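PDB 5MMD: metallo-beta-lactamase 1 from Acinetobacter baumannii, which probably hydrolyses beta-lactam antibiotics to substituted beta-amino acids with the help of zinc ions, as class B beta-lactamases do. Local coordinates for residues A[138-142]-A[174-180]. Numbering follows the deposited sequence.
Sequences GGHTI and EAKIDQW. With ZN (zinc ion), chain E.
The indole of Trp-180 lies flat against the backbone of Gly-139 and His-140. Gly-139 CA stands 3.5 Å from the centroid of its five-membered ring, 21° off the normal, which defines a CH-pi contact over the face; His-140 N, 3.4 Å from Trp-180 CH2, covers the six-membered ring on that same face. The one strong direct hydrogen bond between the segments runs from Lys-176 N to Gly-139 O (2.8 Å, N-H...O 158°), with the donor in the carbonyl plane. Water-mediated bridges supplement it: one water donates to His-140 O and accepts from Glu-174 N, another joins Ile-142 N to Glu-174 O. At Gly-138, Gln-179 OE1 makes a weak bond to Gly-138 N (3.4 Å), reinforced by a shared water. His-140 CB touches Trp-180 CH2 (3.7 Å); with CG anti to the backbone N (chi1 172°), the imidazole extends to the zinc, bound by NE2 (1.9 Å), His-78 and His-80. Second-shell Glu-174 OE1 hydrogen-bonds His-80 NE2. Trp-180 NE1 hydrogen-bonds Phe-160 O, helping hold the indole. Within the alpha-beta/beta-alpha fold, the contact joins the 131-134/146-149 loop to the loop leading from strand 154-158 into helix 180-190, where Trp-180 also packs on helix 208-223.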
ATOM      1  N   GLY A 138      -0.919  -3.367  14.386  1.00 15.53           N
ATOM      2  CA  GLY A 138       0.168  -4.082  13.740  1.00 14.92           C
ATOM      3  C   GLY A 138      -0.303  -5.334  13.033  1.00 14.52           C
ATOM      4  O   GLY A 138      -1.335  -5.882  13.412  1.00 14.00           O
ATOM      5  N   GLY A 139       0.461  -5.783  12.033  1.00 14.83           N
ATOM      6  CA  GLY A 139       0.162  -7.010  11.289  1.00 15.25           C
ATOM      7  C   GLY A 139       1.402  -7.457  10.535  1.00 14.99           C
ATOM      8  O   GLY A 139       2.341  -7.950  11.131  1.00 15.21           O
ATOM      9  N   HIS A 140       1.391  -7.243   9.226  1.00 13.27           N
ATOM     10  CA  HIS A 140       2.561  -7.401   8.390  1.00 12.78           C
ATOM     11  C   HIS A 140       3.774  -6.695   9.015  1.00 14.05           C
ATOM     12  O   HIS A 140       4.882  -7.240   9.004  1.00 13.50           O
ATOM     13  CB  HIS A 140       2.270  -6.851   7.022  1.00 12.16           C
ATOM     14  CG  HIS A 140       3.455  -6.775   6.123  1.00 12.27           C
ATOM     15  ND1 HIS A 140       4.080  -7.892   5.608  1.00 13.27           N
ATOM     16  CD2 HIS A 140       4.144  -5.701   5.658  1.00 11.93           C
ATOM     17  CE1 HIS A 140       5.109  -7.497   4.859  1.00 13.56           C
ATOM     18  NE2 HIS A 140       5.169  -6.173   4.878  1.00 11.43           N
ATOM     19  N   THR A 141       3.533  -5.464   9.504  1.00 13.64           N
ATOM     20  CA  THR A 141       4.523  -4.657  10.203  1.00 14.39           C
ATOM     21  C   THR A 141       3.812  -3.821  11.262  1.00 15.14           C
ATOM     22  O   THR A 141       2.571  -3.692  11.275  1.00 16.10           O
ATOM     23  CB  THR A 141       5.327  -3.722   9.254  1.00 13.44           C
ATOM     24  OG1 THR A 141       4.437  -2.857   8.519  1.00 11.89           O
ATOM     25  CG2 THR A 141       6.186  -4.544   8.287  1.00 13.80           C
ATOM     26  N   ILE A 142       4.595  -3.205  12.136  1.00 15.94           N
ATOM     27  CA  ILE A 142       4.042  -2.394  13.180  1.00 16.23           C
ATOM     28  C   ILE A 142       3.386  -1.137  12.575  1.00 16.10           C
ATOM     29  O   ILE A 142       2.483  -0.593  13.172  1.00 17.14           O
ATOM     30  CB  ILE A 142       5.129  -1.986  14.211  1.00 18.32           C
ATOM     31  CG1 ILE A 142       4.502  -1.251  15.404  1.00 20.32           C
ATOM     32  CG2 ILE A 142       6.175  -1.122  13.556  1.00 18.00           C
ATOM     33  CD1 ILE A 142       3.453  -2.061  16.208  1.00 20.64           C
ATOM     34  N   GLU A 174       9.334  -9.061  10.244  1.00 18.29           N
ATOM     35  CA  GLU A 174       9.053  -7.860  11.053  1.00 19.31           C
ATOM     36  C   GLU A 174       7.545  -7.723  11.382  1.00 19.42           C
ATOM     37  O   GLU A 174       7.054  -6.628  11.624  1.00 18.99           O
ATOM     38  CB  GLU A 174       9.547  -6.593  10.340  1.00 18.73           C
ATOM     39  CG  GLU A 174      11.034  -6.594   9.998  1.00 20.56           C
ATOM     40  CD  GLU A 174      11.345  -5.808   8.730  1.00 21.31           C
ATOM     41  OE1 GLU A 174      11.000  -4.618   8.663  1.00 21.35           O
ATOM     42  OE2 GLU A 174      11.954  -6.377   7.789  1.00 23.27           O
ATOM     43  N   ALA A 175       6.840  -8.851  11.443  1.00 19.32           N
ATOM     44  CA  ALA A 175       5.413  -8.853  11.737  1.00 18.25           C
ATOM     45  C   ALA A 175       5.093  -8.774  13.214  1.00 19.27           C
ATOM     46  O   ALA A 175       5.913  -9.095  14.073  1.00 19.57           O
ATOM     47  CB  ALA A 175       4.761 -10.101  11.167  1.00 17.82           C
ATOM     48  N   LYS A 176       3.860  -8.356  13.480  1.00 19.30           N
ATOM     49  CA  LYS A 176       3.263  -8.422  14.800  1.00 21.94           C
ATOM     50  C   LYS A 176       2.190  -9.499  14.737  1.00 22.71           C
ATOM     51  O   LYS A 176       1.002  -9.196  14.550  1.00 21.98           O
ATOM     52  CB  LYS A 176       2.672  -7.067  15.198  1.00 21.12           C
ATOM     53  CG  LYS A 176       3.629  -5.906  15.033  1.00 21.08           C
ATOM     54  CD  LYS A 176       4.897  -6.051  15.860  0.83 22.76           C
ATOM     55  CE  LYS A 176       4.614  -5.880  17.333  1.00 23.65           C
ATOM     56  NZ  LYS A 176       5.827  -5.978  18.168  1.00 26.91           N
ATOM     57  N   ILE A 177       2.608 -10.757  14.863  1.00 23.35           N
ATOM     58  CA  ILE A 177       1.713 -11.881  14.584  1.00 23.94           C
ATOM     59  C   ILE A 177       0.585 -11.906  15.585  1.00 25.11           C
ATOM     60  O   ILE A 177      -0.556 -12.191  15.242  1.00 25.70           O
ATOM     61  CB  ILE A 177       2.430 -13.271  14.624  1.00 25.73           C
ATOM     62  CG1 ILE A 177       3.392 -13.425  13.451  1.00 25.16           C
ATOM     63  CG2 ILE A 177       1.391 -14.393  14.553  1.00 26.17           C
ATOM     64  CD1 ILE A 177       2.763 -13.208  12.099  1.00 23.47           C
ATOM     65  N   ASP A 178       0.896 -11.570  16.824  1.00 26.27           N
ATOM     66  CA  ASP A 178      -0.099 -11.626  17.870  1.00 26.78           C
ATOM     67  C   ASP A 178      -1.103 -10.468  17.796  1.00 25.69           C
ATOM     68  O   ASP A 178      -2.240 -10.592  18.248  1.00 26.54           O
ATOM     69  CB  ASP A 178       0.609 -11.661  19.210  1.00 29.00           C
ATOM     70  CG  ASP A 178       1.394 -12.953  19.416  1.00 30.23           C
ATOM     71  OD1 ASP A 178       1.082 -13.987  18.758  1.00 30.35           O
ATOM     72  OD2 ASP A 178       2.342 -12.932  20.220  1.00 32.17           O
ATOM     73  N   GLN A 179      -0.706  -9.356  17.193  1.00 24.08           N
ATOM     74  CA  GLN A 179      -1.624  -8.231  17.004  1.00 23.48           C
ATOM     75  C   GLN A 179      -2.457  -8.320  15.709  1.00 22.15           C
ATOM     76  O   GLN A 179      -3.528  -7.703  15.612  1.00 20.89           O
ATOM     77  CB  GLN A 179      -0.845  -6.925  17.008  1.00 23.14           C
ATOM     78  CG  GLN A 179      -0.066  -6.639  18.323  1.00 24.32           C
ATOM     79  CD  GLN A 179       0.725  -5.336  18.218  1.00 25.05           C
ATOM     80  OE1 GLN A 179       0.521  -4.553  17.276  1.00 24.78           O
ATOM     81  NE2 GLN A 179       1.647  -5.112  19.156  1.00 26.85           N
ATOM     82  N   TRP A 180      -1.970  -9.091  14.736  1.00 20.46           N
ATOM     83  CA  TRP A 180      -2.567  -9.121  13.394  1.00 19.67           C
ATOM     84  C   TRP A 180      -4.049  -9.539  13.384  1.00 19.53           C
ATOM     85  O   TRP A 180      -4.858  -8.931  12.697  1.00 18.48           O
ATOM     86  CB  TRP A 180      -1.766 -10.049  12.483  1.00 18.68           C
ATOM     87  CG  TRP A 180      -1.862  -9.688  11.022  1.00 18.38           C
ATOM     88  CD1 TRP A 180      -2.916  -9.070  10.378  1.00 17.60           C
ATOM     89  CD2 TRP A 180      -0.872  -9.922  10.023  1.00 17.52           C
ATOM     90  NE1 TRP A 180      -2.633  -8.910   9.057  1.00 16.09           N
ATOM     91  CE2 TRP A 180      -1.388  -9.421   8.800  1.00 16.41           C
ATOM     92  CE3 TRP A 180       0.397 -10.516  10.033  1.00 17.80           C
ATOM     93  CZ2 TRP A 180      -0.681  -9.518   7.600  1.00 15.51           C
ATOM     94  CZ3 TRP A 180       1.108 -10.580   8.863  1.00 17.13           C
ATOM     95  CH2 TRP A 180       0.567 -10.094   7.647  1.00 16.26           C
TER
HETATM   96 ZN    ZN E 403       6.355  -5.146   3.773  1.00 14.39          ZN
HETATM   97  O   HOH W   1      -1.694  -3.220  17.415  1.00 27.57           O
HETATM   98  O   HOH W   2       7.173  -8.674   8.208  1.00 13.56           O
HETATM   99  O   HOH W   3       7.275  -3.907  12.103  1.00 13.82           O
HETATM  100  O   HOH W   4       6.566  -5.792   2.102  1.00 15.13           O